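Local coordinates for protein MdcA (Pseudomonas aeruginosa, PDB 5VIT) that probably serves as the transferase subunit of malonate decarboxylase, passing the carrier-protein thiol of the complex from acetate to malonate, at residues Ile233-Val238 with Ala524-Leu529; Ala241-Arg246 with Ala512-Leu517; Ile222-Thr227 with Pro548-Ser553; Leu270-Tyr275 with Ile298-Ser303; Glu319-Gln324 with Gly542-Pro547. One frame throughout, in Å; residues are numbered along the deposited sequence.

Interaction 1. Residues Ile233-Val238 with Ala524-Leu529; sequences IKPVHV and ASRELL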
# COMPACT_ATOMS: atom_id res chain seq x y z
N ILE A 233 0.52 -9.65 -22.43
CA ILE A 233 0.54 -9.36 -21.01
C ILE A 233 1.99 -9.19 -20.53
O ILE A 233 2.82 -10.06 -20.77
CB ILE A 233 -0.21 -10.45 -20.21
CG1 ILE A 233 -1.68 -10.46 -20.64
CG2 ILE A 233 -0.11 -10.22 -18.71
CD1 ILE A 233 -2.54 -11.48 -19.95
N LYS A 234 2.26 -8.06 -19.89
CA LYS A 234 3.61 -7.70 -19.41
C LYS A 234 3.71 -7.83 -17.89
O LYS A 234 2.69 -7.86 -17.19
CB LYS A 234 3.98 -6.26 -19.81
CG LYS A 234 3.37 -5.73 -21.09
CD LYS A 234 3.45 -4.19 -21.13
CE LYS A 234 3.16 -3.66 -22.53
NZ LYS A 234 2.20 -2.51 -22.50
N PRO A 235 4.94 -7.88 -17.38
CA PRO A 235 5.17 -7.95 -15.93
C PRO A 235 4.41 -6.89 -15.10
O PRO A 235 3.96 -7.24 -14.01
CB PRO A 235 6.70 -7.75 -15.80
CG PRO A 235 7.26 -7.92 -17.22
CD PRO A 235 6.14 -8.30 -18.13
N VAL A 236 4.27 -5.66 -15.59
CA VAL A 236 3.54 -4.63 -14.83
C VAL A 236 2.05 -5.03 -14.65
O VAL A 236 1.48 -4.79 -13.58
CB VAL A 236 3.63 -3.24 -15.50
CG1 VAL A 236 3.03 -3.24 -16.91
CG2 VAL A 236 2.94 -2.19 -14.64
N HIS A 237 1.46 -5.67 -15.65
CA HIS A 237 0.10 -6.20 -15.52
C HIS A 237 0.03 -7.23 -14.40
O HIS A 237 -0.84 -7.20 -13.52
CB HIS A 237 -0.37 -6.85 -16.81
CG HIS A 237 -0.42 -5.93 -17.98
ND1 HIS A 237 -0.05 -6.31 -19.25
CD2 HIS A 237 -0.82 -4.64 -18.08
CE1 HIS A 237 -0.21 -5.30 -20.08
NE2 HIS A 237 -0.68 -4.27 -19.40
N VAL A 238 0.97 -8.16 -14.46
CA VAL A 238 1.03 -9.25 -13.49
C VAL A 238 1.17 -8.70 -12.07
O VAL A 238 0.54 -9.22 -11.15
CB VAL A 238 2.19 -10.21 -13.82
CG1 VAL A 238 2.27 -11.32 -12.79
CG2 VAL A 238 1.98 -10.80 -15.22
N ALA A 524 7.00 -10.15 -9.98
CA ALA A 524 6.02 -10.07 -11.06
C ALA A 524 6.66 -10.39 -12.40
O ALA A 524 7.54 -9.66 -12.85
CB ALA A 524 5.38 -8.70 -11.11
N SER A 525 6.21 -11.46 -13.04
CA SER A 525 6.66 -11.78 -14.39
C SER A 525 5.70 -12.69 -15.13
O SER A 525 4.78 -13.26 -14.53
CB SER A 525 8.05 -12.41 -14.36
OG SER A 525 7.96 -13.78 -14.04
N ARG A 526 5.94 -12.84 -16.42
CA ARG A 526 5.15 -13.72 -17.27
C ARG A 526 5.17 -15.17 -16.81
O ARG A 526 4.24 -15.92 -17.12
CB ARG A 526 5.63 -13.64 -18.72
CG ARG A 526 5.41 -12.27 -19.35
CD ARG A 526 5.77 -12.26 -20.83
NE ARG A 526 4.60 -12.42 -21.69
CZ ARG A 526 4.11 -13.59 -22.06
NH1 ARG A 526 4.68 -14.70 -21.64
NH2 ARG A 526 3.05 -13.67 -22.84
N GLU A 527 6.20 -15.57 -16.06
CA GLU A 527 6.27 -16.96 -15.59
C GLU A 527 5.06 -17.33 -14.71
O GLU A 527 4.71 -18.50 -14.62
CB GLU A 527 7.57 -17.22 -14.82
CG GLU A 527 8.83 -17.01 -15.63
CD GLU A 527 9.98 -16.42 -14.81
OE1 GLU A 527 9.99 -16.59 -13.57
OE2 GLU A 527 10.87 -15.78 -15.43
N LEU A 528 4.44 -16.33 -14.07
CA LEU A 528 3.21 -16.58 -13.30
C LEU A 528 1.98 -16.85 -14.19
O LEU A 528 0.97 -17.38 -13.70
CB LEU A 528 2.90 -15.39 -12.39
CG LEU A 528 3.88 -15.13 -11.25
CD1 LEU A 528 3.44 -13.94 -10.39
CD2 LEU A 528 4.07 -16.39 -10.39
N LEU A 529 2.04 -16.49 -15.47
CA LEU A 529 0.90 -16.72 -16.36
C LEU A 529 0.73 -18.22 -16.60
O LEU A 529 1.64 -18.88 -17.10
CB LEU A 529 1.07 -15.98 -17.70
CG LEU A 529 1.16 -14.44 -17.67
CD1 LEU A 529 1.38 -13.84 -19.07
CD2 LEU A 529 -0.08 -13.86 -17.03

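Interaction 2. Residues Ala241-Arg246 with Ala512-Leu517; sequences AMMAIR and ALPEDL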
# COMPACT_ATOMS: atom_id res chain seq x y z
N ALA A 241 -2.15 -7.37 -11.08
CA ALA A 241 -2.98 -8.56 -10.92
C ALA A 241 -2.70 -9.28 -9.59
O ALA A 241 -3.64 -9.75 -8.94
CB ALA A 241 -2.77 -9.49 -12.08
N MET A 242 -1.43 -9.35 -9.19
CA MET A 242 -1.06 -9.96 -7.91
C MET A 242 -1.68 -9.17 -6.75
O MET A 242 -2.21 -9.75 -5.79
CB MET A 242 0.46 -10.02 -7.74
CG MET A 242 1.19 -10.99 -8.67
SD MET A 242 3.00 -10.75 -8.65
CE MET A 242 3.43 -11.73 -7.21
N MET A 243 -1.60 -7.84 -6.84
CA MET A 243 -2.12 -6.99 -5.77
C MET A 243 -3.65 -7.02 -5.72
O MET A 243 -4.25 -6.90 -4.64
CB MET A 243 -1.60 -5.55 -5.92
CG MET A 243 -0.08 -5.47 -6.02
SD MET A 243 0.47 -3.76 -6.23
CE MET A 243 -0.06 -3.19 -4.64
N ALA A 244 -4.29 -7.19 -6.87
CA ALA A 244 -5.75 -7.35 -6.87
C ALA A 244 -6.15 -8.62 -6.09
O ALA A 244 -7.06 -8.61 -5.24
CB ALA A 244 -6.30 -7.40 -8.31
N ILE A 245 -5.46 -9.72 -6.37
CA ILE A 245 -5.84 -11.00 -5.78
C ILE A 245 -5.59 -10.98 -4.28
O ILE A 245 -6.44 -11.39 -3.49
CB ILE A 245 -5.08 -12.14 -6.45
CG1 ILE A 245 -5.56 -12.29 -7.90
CG2 ILE A 245 -5.26 -13.44 -5.67
CD1 ILE A 245 -4.72 -13.25 -8.73
N ARG A 246 -4.42 -10.48 -3.90
CA ARG A 246 -4.00 -10.49 -2.52
C ARG A 246 -4.63 -9.36 -1.72
O ARG A 246 -5.20 -9.59 -0.65
CB ARG A 246 -2.48 -10.40 -2.45
CG ARG A 246 -1.94 -10.19 -1.06
CD ARG A 246 -1.76 -11.52 -0.34
NE ARG A 246 -1.34 -11.34 1.06
CZ ARG A 246 -1.47 -12.25 2.02
NH1 ARG A 246 -2.02 -13.44 1.76
NH2 ARG A 246 -1.04 -11.98 3.23
N ALA A 512 -1.99 0.38 0.43
CA ALA A 512 -1.09 -0.75 0.58
C ALA A 512 -0.12 -0.73 -0.59
O ALA A 512 -0.53 -0.67 -1.74
CB ALA A 512 -1.86 -2.06 0.61
N LEU A 513 1.17 -0.76 -0.29
CA LEU A 513 2.16 -0.98 -1.35
C LEU A 513 2.28 -2.48 -1.49
O LEU A 513 1.85 -3.20 -0.58
CB LEU A 513 3.50 -0.33 -1.01
CG LEU A 513 3.55 1.17 -0.77
CD1 LEU A 513 5.00 1.65 -0.71
CD2 LEU A 513 2.76 1.91 -1.82
N PRO A 514 2.85 -2.97 -2.61
CA PRO A 514 3.03 -4.43 -2.75
C PRO A 514 3.68 -5.07 -1.53
O PRO A 514 3.23 -6.13 -1.11
CB PRO A 514 3.93 -4.57 -3.99
CG PRO A 514 4.30 -3.16 -4.40
CD PRO A 514 3.30 -2.23 -3.80
N GLU A 515 4.67 -4.41 -0.92
CA GLU A 515 5.39 -5.03 0.19
C GLU A 515 4.54 -5.04 1.46
O GLU A 515 4.83 -5.80 2.39
CB GLU A 515 6.76 -4.36 0.45
CG GLU A 515 6.88 -2.88 0.11
CD GLU A 515 6.91 -2.58 -1.40
OE1 GLU A 515 6.01 -1.87 -1.87
OE2 GLU A 515 7.83 -3.03 -2.12
N ASP A 516 3.47 -4.23 1.50
CA ASP A 516 2.48 -4.37 2.57
C ASP A 516 1.65 -5.64 2.42
O ASP A 516 0.94 -6.05 3.34
CB ASP A 516 1.54 -3.19 2.62
CG ASP A 516 2.22 -1.92 3.04
OD1 ASP A 516 2.07 -0.91 2.33
OD2 ASP A 516 2.92 -1.95 4.07
N LEU A 517 1.73 -6.24 1.24
CA LEU A 517 0.85 -7.33 0.89
C LEU A 517 1.65 -8.62 0.83
O LEU A 517 1.14 -9.66 0.43
CB LEU A 517 0.17 -7.06 -0.46
CG LEU A 517 -0.69 -5.79 -0.60
CD1 LEU A 517 -1.14 -5.58 -2.06
CD2 LEU A 517 -1.91 -5.88 0.32

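Interaction 3. Residues Ile222-Thr227 with Pro548-Ser553; sequences IEPLFT and PARFRS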
# COMPACT_ATOMS: atom_id res chain seq x y z
N ILE A 222 -19.25 -12.04 -36.20
CA ILE A 222 -19.07 -12.11 -34.77
C ILE A 222 -17.74 -11.48 -34.40
O ILE A 222 -16.70 -11.87 -34.91
CB ILE A 222 -19.14 -13.55 -34.24
CG1 ILE A 222 -20.49 -14.18 -34.61
CG2 ILE A 222 -18.94 -13.59 -32.73
CD1 ILE A 222 -20.61 -15.65 -34.26
N GLU A 223 -17.77 -10.48 -33.52
CA GLU A 223 -16.56 -9.86 -33.02
C GLU A 223 -16.12 -10.52 -31.71
O GLU A 223 -16.90 -10.61 -30.76
CB GLU A 223 -16.78 -8.36 -32.82
CG GLU A 223 -15.57 -7.63 -32.29
CD GLU A 223 -14.49 -7.49 -33.35
OE1 GLU A 223 -14.82 -7.54 -34.56
OE2 GLU A 223 -13.32 -7.33 -32.98
N PRO A 224 -14.86 -10.98 -31.64
CA PRO A 224 -14.36 -11.53 -30.37
C PRO A 224 -13.90 -10.43 -29.41
O PRO A 224 -12.71 -10.32 -29.12
CB PRO A 224 -13.19 -12.42 -30.80
CG PRO A 224 -12.69 -11.76 -32.06
CD PRO A 224 -13.90 -11.15 -32.75
N LEU A 225 -14.84 -9.63 -28.91
CA LEU A 225 -14.52 -8.35 -28.29
C LEU A 225 -13.64 -8.45 -27.04
O LEU A 225 -12.74 -7.62 -26.83
CB LEU A 225 -15.82 -7.61 -27.95
CG LEU A 225 -15.64 -6.15 -27.52
CD1 LEU A 225 -15.08 -5.30 -28.69
CD2 LEU A 225 -16.96 -5.59 -26.98
N PHE A 226 -13.89 -9.47 -26.22
CA PHE A 226 -13.24 -9.60 -24.92
C PHE A 226 -12.06 -10.55 -24.92
O PHE A 226 -11.36 -10.67 -23.90
CB PHE A 226 -14.25 -10.04 -23.86
CG PHE A 226 -15.27 -8.99 -23.53
CD1 PHE A 226 -15.17 -8.27 -22.37
CD2 PHE A 226 -16.33 -8.73 -24.40
CE1 PHE A 226 -16.11 -7.30 -22.05
CE2 PHE A 226 -17.28 -7.76 -24.11
CZ PHE A 226 -17.18 -7.05 -22.92
N THR A 227 -11.83 -11.23 -26.04
CA THR A 227 -10.67 -12.12 -26.16
C THR A 227 -9.36 -11.33 -26.12
O THR A 227 -9.15 -10.38 -26.87
CB THR A 227 -10.72 -12.98 -27.47
OG1 THR A 227 -11.88 -13.83 -27.44
CG2 THR A 227 -9.49 -13.88 -27.59
N PRO A 548 -10.43 -17.54 -33.28
CA PRO A 548 -10.70 -16.91 -34.58
C PRO A 548 -9.39 -16.61 -35.30
O PRO A 548 -8.34 -16.52 -34.65
CB PRO A 548 -11.45 -15.62 -34.22
CG PRO A 548 -11.22 -15.40 -32.78
CD PRO A 548 -10.95 -16.74 -32.15
N ALA A 549 -9.48 -16.46 -36.61
CA ALA A 549 -8.32 -16.29 -37.48
C ALA A 549 -7.30 -15.29 -36.93
O ALA A 549 -6.10 -15.57 -36.87
CB ALA A 549 -8.80 -15.84 -38.86
N ARG A 550 -7.81 -14.13 -36.55
CA ARG A 550 -7.09 -13.05 -35.89
C ARG A 550 -6.03 -13.49 -34.88
O ARG A 550 -4.96 -12.89 -34.77
CB ARG A 550 -8.15 -12.18 -35.21
CG ARG A 550 -7.74 -10.96 -34.48
CD ARG A 550 -9.00 -10.36 -33.81
NE ARG A 550 -10.19 -10.49 -34.66
CZ ARG A 550 -11.23 -9.67 -34.62
NH1 ARG A 550 -11.23 -8.64 -33.79
NH2 ARG A 550 -12.27 -9.87 -35.43
N PHE A 551 -6.35 -14.55 -34.14
CA PHE A 551 -5.53 -15.02 -33.04
C PHE A 551 -4.79 -16.30 -33.36
O PHE A 551 -4.20 -16.90 -32.47
CB PHE A 551 -6.39 -15.24 -31.78
CG PHE A 551 -6.99 -13.97 -31.23
CD1 PHE A 551 -6.20 -13.01 -30.61
CD2 PHE A 551 -8.36 -13.75 -31.31
CE1 PHE A 551 -6.76 -11.85 -30.09
CE2 PHE A 551 -8.93 -12.59 -30.80
CZ PHE A 551 -8.12 -11.64 -30.20
N ARG A 552 -4.81 -16.72 -34.62
CA ARG A 552 -4.20 -17.98 -35.01
C ARG A 552 -2.73 -17.83 -35.40
O ARG A 552 -2.33 -16.84 -36.03
CB ARG A 552 -4.97 -18.62 -36.18
CG ARG A 552 -5.61 -19.95 -35.82
CD ARG A 552 -6.26 -20.58 -37.02
NE ARG A 552 -7.62 -20.99 -36.70
CZ ARG A 552 -8.48 -21.44 -37.60
NH1 ARG A 552 -8.11 -21.55 -38.87
NH2 ARG A 552 -9.71 -21.78 -37.23
N SER A 553 -1.94 -18.83 -35.04
CA SER A 553 -0.55 -18.91 -35.46
C SER A 553 -0.28 -20.29 -36.03
O SER A 553 0.71 -20.93 -35.69
CB SER A 553 0.38 -18.61 -34.29
OG SER A 553 0.23 -17.27 -33.88

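Interaction 4. Residues Leu270-Tyr275 with Ile298-Ser303; sequences LILPTY and IPAIES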
# COMPACT_ATOMS: atom_id res chain seq x y z
N LEU A 270 -5.31 -15.23 -15.54
CA LEU A 270 -4.21 -16.14 -15.88
C LEU A 270 -3.27 -16.46 -14.71
O LEU A 270 -2.51 -17.42 -14.80
CB LEU A 270 -3.40 -15.57 -17.05
CG LEU A 270 -4.20 -15.63 -18.36
CD1 LEU A 270 -3.53 -14.83 -19.44
CD2 LEU A 270 -4.41 -17.08 -18.84
N ILE A 271 -3.33 -15.73 -13.60
CA ILE A 271 -2.46 -16.11 -12.49
C ILE A 271 -3.20 -16.63 -11.25
O ILE A 271 -2.56 -16.96 -10.25
CB ILE A 271 -1.51 -14.94 -12.07
CG1 ILE A 271 -2.27 -13.82 -11.34
CG2 ILE A 271 -0.76 -14.44 -13.29
CD1 ILE A 271 -1.37 -12.71 -10.80
N LEU A 272 -4.52 -16.75 -11.32
CA LEU A 272 -5.23 -17.48 -10.26
C LEU A 272 -4.66 -18.90 -10.03
O LEU A 272 -4.41 -19.28 -8.88
CB LEU A 272 -6.73 -17.55 -10.56
CG LEU A 272 -7.52 -16.26 -10.34
CD1 LEU A 272 -8.97 -16.43 -10.76
CD2 LEU A 272 -7.42 -15.82 -8.87
N PRO A 273 -4.44 -19.68 -11.11
CA PRO A 273 -3.94 -21.04 -10.84
C PRO A 273 -2.44 -21.13 -10.53
O PRO A 273 -1.93 -22.23 -10.30
CB PRO A 273 -4.29 -21.82 -12.12
CG PRO A 273 -4.50 -20.82 -13.17
CD PRO A 273 -4.70 -19.46 -12.54
N THR A 274 -1.75 -20.00 -10.50
CA THR A 274 -0.35 -19.98 -10.08
C THR A 274 -0.21 -19.18 -8.79
O THR A 274 -0.08 -19.75 -7.69
CB THR A 274 0.55 -19.39 -11.17
OG1 THR A 274 0.00 -18.15 -11.65
CG2 THR A 274 0.63 -20.36 -12.34
N TYR A 275 -0.25 -17.86 -8.93
CA TYR A 275 -0.15 -16.99 -7.77
C TYR A 275 -1.28 -17.25 -6.76
O TYR A 275 -1.04 -17.36 -5.56
CB TYR A 275 -0.16 -15.51 -8.21
CG TYR A 275 -0.01 -14.59 -7.03
CD1 TYR A 275 1.17 -14.53 -6.30
CD2 TYR A 275 -1.08 -13.79 -6.62
CE1 TYR A 275 1.30 -13.70 -5.19
CE2 TYR A 275 -0.96 -12.95 -5.54
CZ TYR A 275 0.22 -12.90 -4.83
OH TYR A 275 0.31 -12.08 -3.74
N ILE A 298 -10.01 -19.96 -19.16
CA ILE A 298 -9.90 -21.41 -19.33
C ILE A 298 -8.99 -22.08 -18.29
O ILE A 298 -9.40 -23.07 -17.67
CB ILE A 298 -9.42 -21.78 -20.75
CG1 ILE A 298 -10.50 -21.40 -21.77
CG2 ILE A 298 -9.10 -23.28 -20.82
CD1 ILE A 298 -10.10 -21.64 -23.21
N PRO A 299 -7.78 -21.55 -18.05
CA PRO A 299 -7.04 -22.29 -17.03
C PRO A 299 -7.60 -22.17 -15.60
O PRO A 299 -7.41 -23.10 -14.82
CB PRO A 299 -5.62 -21.72 -17.11
CG PRO A 299 -5.67 -20.59 -18.07
CD PRO A 299 -6.92 -20.65 -18.84
N ALA A 300 -8.26 -21.06 -15.26
CA ALA A 300 -8.91 -21.02 -13.95
C ALA A 300 -10.03 -22.07 -13.85
O ALA A 300 -10.21 -22.70 -12.81
CB ALA A 300 -9.47 -19.63 -13.67
N ILE A 301 -10.79 -22.25 -14.92
CA ILE A 301 -11.85 -23.27 -14.97
C ILE A 301 -11.31 -24.71 -14.82
O ILE A 301 -11.77 -25.48 -13.97
CB ILE A 301 -12.66 -23.16 -16.27
CG1 ILE A 301 -13.36 -21.79 -16.35
CG2 ILE A 301 -13.66 -24.33 -16.38
CD1 ILE A 301 -13.91 -21.42 -17.74
N GLU A 302 -10.31 -25.06 -15.64
CA GLU A 302 -9.70 -26.40 -15.62
C GLU A 302 -9.07 -26.74 -14.27
O GLU A 302 -9.08 -27.90 -13.85
CB GLU A 302 -8.64 -26.50 -16.71
CG GLU A 302 -9.18 -26.23 -18.11
CD GLU A 302 -10.26 -27.23 -18.50
OE1 GLU A 302 -9.99 -28.45 -18.43
OE2 GLU A 302 -11.39 -26.81 -18.82
N SER A 303 -8.53 -25.72 -13.61
CA SER A 303 -7.87 -25.87 -12.31
C SER A 303 -8.86 -26.00 -11.19
O SER A 303 -8.48 -26.34 -10.07
CB SER A 303 -6.97 -24.66 -12.01
OG SER A 303 -6.04 -24.49 -13.04

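Interaction 5. Residues Glu319-Gln324 with Gly542-Pro547; sequences EGYIAQ and GGLYQP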
# COMPACT_ATOMS: atom_id res chain seq x y z
N GLU A 319 -17.43 -21.72 -28.12
CA GLU A 319 -18.72 -22.43 -28.11
C GLU A 319 -18.59 -23.92 -27.80
O GLU A 319 -19.26 -24.44 -26.90
CB GLU A 319 -19.44 -22.28 -29.47
CG GLU A 319 -19.96 -20.87 -29.77
CD GLU A 319 -18.85 -19.86 -30.08
OE1 GLU A 319 -17.70 -20.29 -30.34
OE2 GLU A 319 -19.14 -18.64 -30.06
N GLY A 320 -17.70 -24.59 -28.53
CA GLY A 320 -17.47 -26.01 -28.34
C GLY A 320 -16.93 -26.33 -26.96
O GLY A 320 -17.25 -27.37 -26.38
N TYR A 321 -16.10 -25.45 -26.42
CA TYR A 321 -15.54 -25.69 -25.09
C TYR A 321 -16.61 -25.54 -24.01
O TYR A 321 -16.71 -26.37 -23.11
CB TYR A 321 -14.36 -24.74 -24.82
CG TYR A 321 -13.90 -24.67 -23.37
CD1 TYR A 321 -13.01 -25.61 -22.85
CD2 TYR A 321 -14.33 -23.65 -22.53
CE1 TYR A 321 -12.58 -25.54 -21.56
CE2 TYR A 321 -13.90 -23.57 -21.23
CZ TYR A 321 -13.02 -24.52 -20.74
OH TYR A 321 -12.58 -24.45 -19.44
N ILE A 322 -17.40 -24.47 -24.12
CA ILE A 322 -18.53 -24.24 -23.22
C ILE A 322 -19.49 -25.46 -23.19
O ILE A 322 -19.95 -25.88 -22.11
CB ILE A 322 -19.31 -22.98 -23.63
CG1 ILE A 322 -18.46 -21.71 -23.35
CG2 ILE A 322 -20.67 -22.93 -22.91
CD1 ILE A 322 -18.98 -20.46 -24.06
N ALA A 323 -19.77 -26.03 -24.36
CA ALA A 323 -20.69 -27.16 -24.48
C ALA A 323 -20.18 -28.39 -23.72
O ALA A 323 -20.95 -29.29 -23.39
CB ALA A 323 -20.93 -27.49 -25.94
N GLN A 324 -18.89 -28.42 -23.43
CA GLN A 324 -18.30 -29.49 -22.65
C GLN A 324 -18.10 -29.11 -21.19
O GLN A 324 -17.53 -29.88 -20.41
CB GLN A 324 -16.97 -29.90 -23.26
CG GLN A 324 -17.08 -30.23 -24.72
CD GLN A 324 -17.58 -31.63 -24.94
OE1 GLN A 324 -16.95 -32.60 -24.50
NE2 GLN A 324 -18.71 -31.76 -25.62
N GLY A 542 -7.92 -28.51 -23.96
CA GLY A 542 -7.92 -29.85 -24.52
C GLY A 542 -8.30 -29.82 -25.98
O GLY A 542 -8.91 -30.75 -26.50
N GLY A 543 -7.94 -28.73 -26.66
CA GLY A 543 -8.24 -28.57 -28.06
C GLY A 543 -9.64 -28.05 -28.38
O GLY A 543 -9.95 -27.83 -29.54
N LEU A 544 -10.47 -27.84 -27.37
CA LEU A 544 -11.86 -27.42 -27.62
C LEU A 544 -11.98 -25.98 -28.09
O LEU A 544 -12.82 -25.67 -28.93
CB LEU A 544 -12.71 -27.62 -26.38
CG LEU A 544 -13.00 -29.08 -26.07
CD1 LEU A 544 -13.81 -29.21 -24.81
CD2 LEU A 544 -13.70 -29.72 -27.25
N TYR A 545 -11.14 -25.09 -27.55
CA TYR A 545 -11.16 -23.69 -27.97
C TYR A 545 -10.63 -23.56 -29.40
O TYR A 545 -9.55 -24.03 -29.72
CB TYR A 545 -10.34 -22.82 -27.00
CG TYR A 545 -10.15 -21.37 -27.45
CD1 TYR A 545 -11.19 -20.66 -28.05
CD2 TYR A 545 -8.94 -20.71 -27.22
CE1 TYR A 545 -11.01 -19.33 -28.45
CE2 TYR A 545 -8.76 -19.39 -27.61
CZ TYR A 545 -9.80 -18.71 -28.23
OH TYR A 545 -9.60 -17.40 -28.60
N GLN A 546 -11.42 -22.90 -30.24
CA GLN A 546 -11.08 -22.68 -31.64
C GLN A 546 -10.84 -21.20 -31.88
O GLN A 546 -11.79 -20.48 -32.17
CB GLN A 546 -12.22 -23.14 -32.55
CG GLN A 546 -12.70 -24.57 -32.34
CD GLN A 546 -11.80 -25.57 -33.00
OE1 GLN A 546 -10.99 -26.24 -32.34
NE2 GLN A 546 -11.92 -25.69 -34.32
N PRO A 547 -9.59 -20.73 -31.75
CA PRO A 547 -9.42 -19.27 -31.86
C PRO A 547 -9.82 -18.73 -33.23
O PRO A 547 -9.59 -19.41 -34.23
CB PRO A 547 -7.92 -19.06 -31.60
CG PRO A 547 -7.30 -20.41 -31.67
CD PRO A 547 -8.35 -21.44 -31.43

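Interaction 1. Residues Ile233-Val238 with Ala524-Leu529
The first turn of helix 235-250 packs, through Pro-235 and Val-238, against the 3-10 turn at Arg-526 to Leu-528, which an ST turn introduces: Ser-525 OG accepts from Glu-527 N. Val-238 carries the apolar part. Its CG1, anti to the backbone N (chi1 179°), touches Leu-528 CD1 at 3.7 Å and Ser-525 O at 3.6 Å, while its other methyl, CG2, lies 4.1 Å from Leu-529 CD2. Nearer the start of the helix, Leu-529 CD1 sits 3.9 Å from Ile-233 CB, and Ala-524 CB rests 3.5 Å from Pro-235 O. The start of the helix is held from within, since Lys-234 N, at the N-cap position, donates to His-237 ND1 almost straight (3.0 Å, 173°). Arg-526 bends at chi3, and its NE gives Ile-233 O a weak, bent bond of 3.1 Å and 128°. Its firmer polar partner is Lys-532 O, reached by NH2. Leu-529 CD1 also lies over the centre of the guanidinium, on one face. Pro-235 further packs on Leu-87 of the MdcC chain. The contact thus illustrates methyls of Val-238 and two leucines meeting between turns, with the arginine adding little directional strength across this pair and more through its outside carbonyl.

Interaction 2. Residues Ala241-Arg246 with Ala512-Leu517
Met-243 makes the close part of this contact, and Arg-246 the looser one. The methionine chain is extended through chi2 (179°) and bends only at chi3, which sets its CE methyl against the start of a 3-10 turn. CE lies 3.6 Å from Pro-514 CD and equally near Pro-514 N, with Leu-517 CD1 at 3.7 Å. The Leu-517 side chain crosses the methionine at about a right angle, its CD1 also lying 3.9 Å from Met-243 CB. One helical turn on, towards the partly exposed side, Arg-246 slides past Leu-517 in the opposite direction. Arg-246 CG meets Leu-517 CB at 3.8 Å, and its NE donates weakly to Leu-517 O (3.1 Å, 125°). NH1 has a further weak bond to Gln-250 OE1. In the fold, helix 235-250 also meets two other elements: Met-243 and Ala-244 touch Leu-463 of strand 461-464, and Ala-241 and Ile-245 touch helix 263-278. Ala-512, backbone-bonded to Ile-468, ends strand 511-512 at the margin of the mixed sheet.

Interaction 3. Residues Ile222-Thr227 with Pro548-Ser553
This is a mixed ionic and apolar contact in which Glu-223, Pro-224 and Thr-227 meet the carboxy-terminal tail; it sits in the connection between strand 212-215 of the parallel sheet and helix 235-250. Arg-550 NH1 donates to Glu-223 OE2 at 2.6 Å in a salt bridge. The carboxylate oxygen is met from above its plane, and the two flat groups stand 59° apart. Glu-223 OE1 also accepts from Tyr-221 OH. Pro-224 reaches Arg-550 tip to tip, with CD lying over one face of the guanidinium, 3.4 Å from NH2 and offset toward the rim. The proline is the centre of an inverse gamma turn and opens the type I turn ending at Thr-227, so a compact bend faces the 3-10 turn at Ala-549 to Phe-551. Thr-227 CG2 makes a CH-pi contact with the Phe-551 ring, 3.8 Å from its centroid and 24° off the normal, and Arg-550 CG covers the opposite face. Pro-224 CG touches Pro-548 CG at 4.0 Å. Thr-227 OG1 turns to another partner, the carboxylate of Glu-315.

Interaction 4. Residues Leu270-Tyr275 with Ile298-Ser303
Leu-270 and Pro-273 pack against Pro-299 and Ser-303 where the helices of two successive beta-alpha-beta crossovers lie side by side. Strands 256-259, 288-290 and 308-310 run parallel and adjacent, consistent with a Rossmann-like half of the protein, and helices 263-278 and 298-302 link them. The axes of the two short segments approach to 7.9 Å with 44° between their directions. The first helix is not regular here: it widens into a pi-type turn at 272-275 and is kinked at Pro-273, which can give no backbone N-H to the turn before. Apolar contacts make most of the interface. Leu-270 CD2 reaches Pro-299 CG at 3.8 Å, the two side chains crossing at a slant, and Pro-273 CG lies 4.2 Å from Pro-299 CB. Leu-272 CD1 touches Ala-300 CB more distantly, at 4.4 Å. Trp-540 of helix 534-540 covers Pro-299 and Ser-303 as well. The polar part is local to residues 298-303 yet brings a hydroxyl into the interface, because Ser-303 OG stands 3.3 Å from Pro-273 CB. That same OG donates to Pro-299 O at 2.6 Å, while Ser-303 N donates to the same Pro-299 O from the opposite face of the carbonyl plane.

Interaction 5. Residues Glu319-Gln324 with Gly542-Pro547
The Tyr-321 ring meets Leu-544 by its edge, near the ring plane: Leu-544 CB is 4.1 Å from Tyr-321 CD1. The other flat group, the Tyr-545 ring, carries Pro-547 N on one face, 3.8 Å above the plane and offset toward the rim. Closest to the backbone, Leu-544 CB sits 3.7 Å from both CA and CB of Tyr-321, and the two side chains cross at about a right angle. Tyr-321 CG is anti to the backbone N (chi1 167°). The ring is touched by Ile-298 and Ile-301 of helix 298-302, and Glu-302 OE2 hydrogen-bonds to its hydroxyl. The tip of Leu-544 goes to the exposed Gln-324 instead: CD1 lies 3.4 Å from Gln-324 CG, a tight fit, and 3.6 Å from Gln-324 CB. Gly-320 O lies farther off, 4.2 Å from Leu-544 CD1. Leu-544 comes just after the end of helix 534-540, which closes in a Schellman motif with Gly-542 at positive phi (63°), after which the chain meets the short helix 319-323 at Leu-544.

Overall arrangement
Four of the five contacts form a continuous chain of packing, and interaction 3 joins it through interaction 5. Helix 235-250 serves both interaction 1 and interaction 2, whose centres are 14 Å apart; Leu-528 CD1 touches Met-242 SD at 3.7 Å between them. Helix 263-278, in interaction 4, meets both: Leu-270 CB is 3.7 Å from Leu-529 CD2, and Ile-271 CG1 is 3.6 Å from Ile-245 CD1. Beyond it, Ile-298 CD1 lies 4.0 Å from Tyr-545 CB of interaction 5, and Tyr-545 OH touches Thr-227 CG2 at 3.7 Å in interaction 3. Interactions 2 and 5 lie farthest apart, about 33 Å between centres. In interactions 1, 2, 3 and 5 one carboxy-terminal region, residues 512-553, packs against four earlier segments.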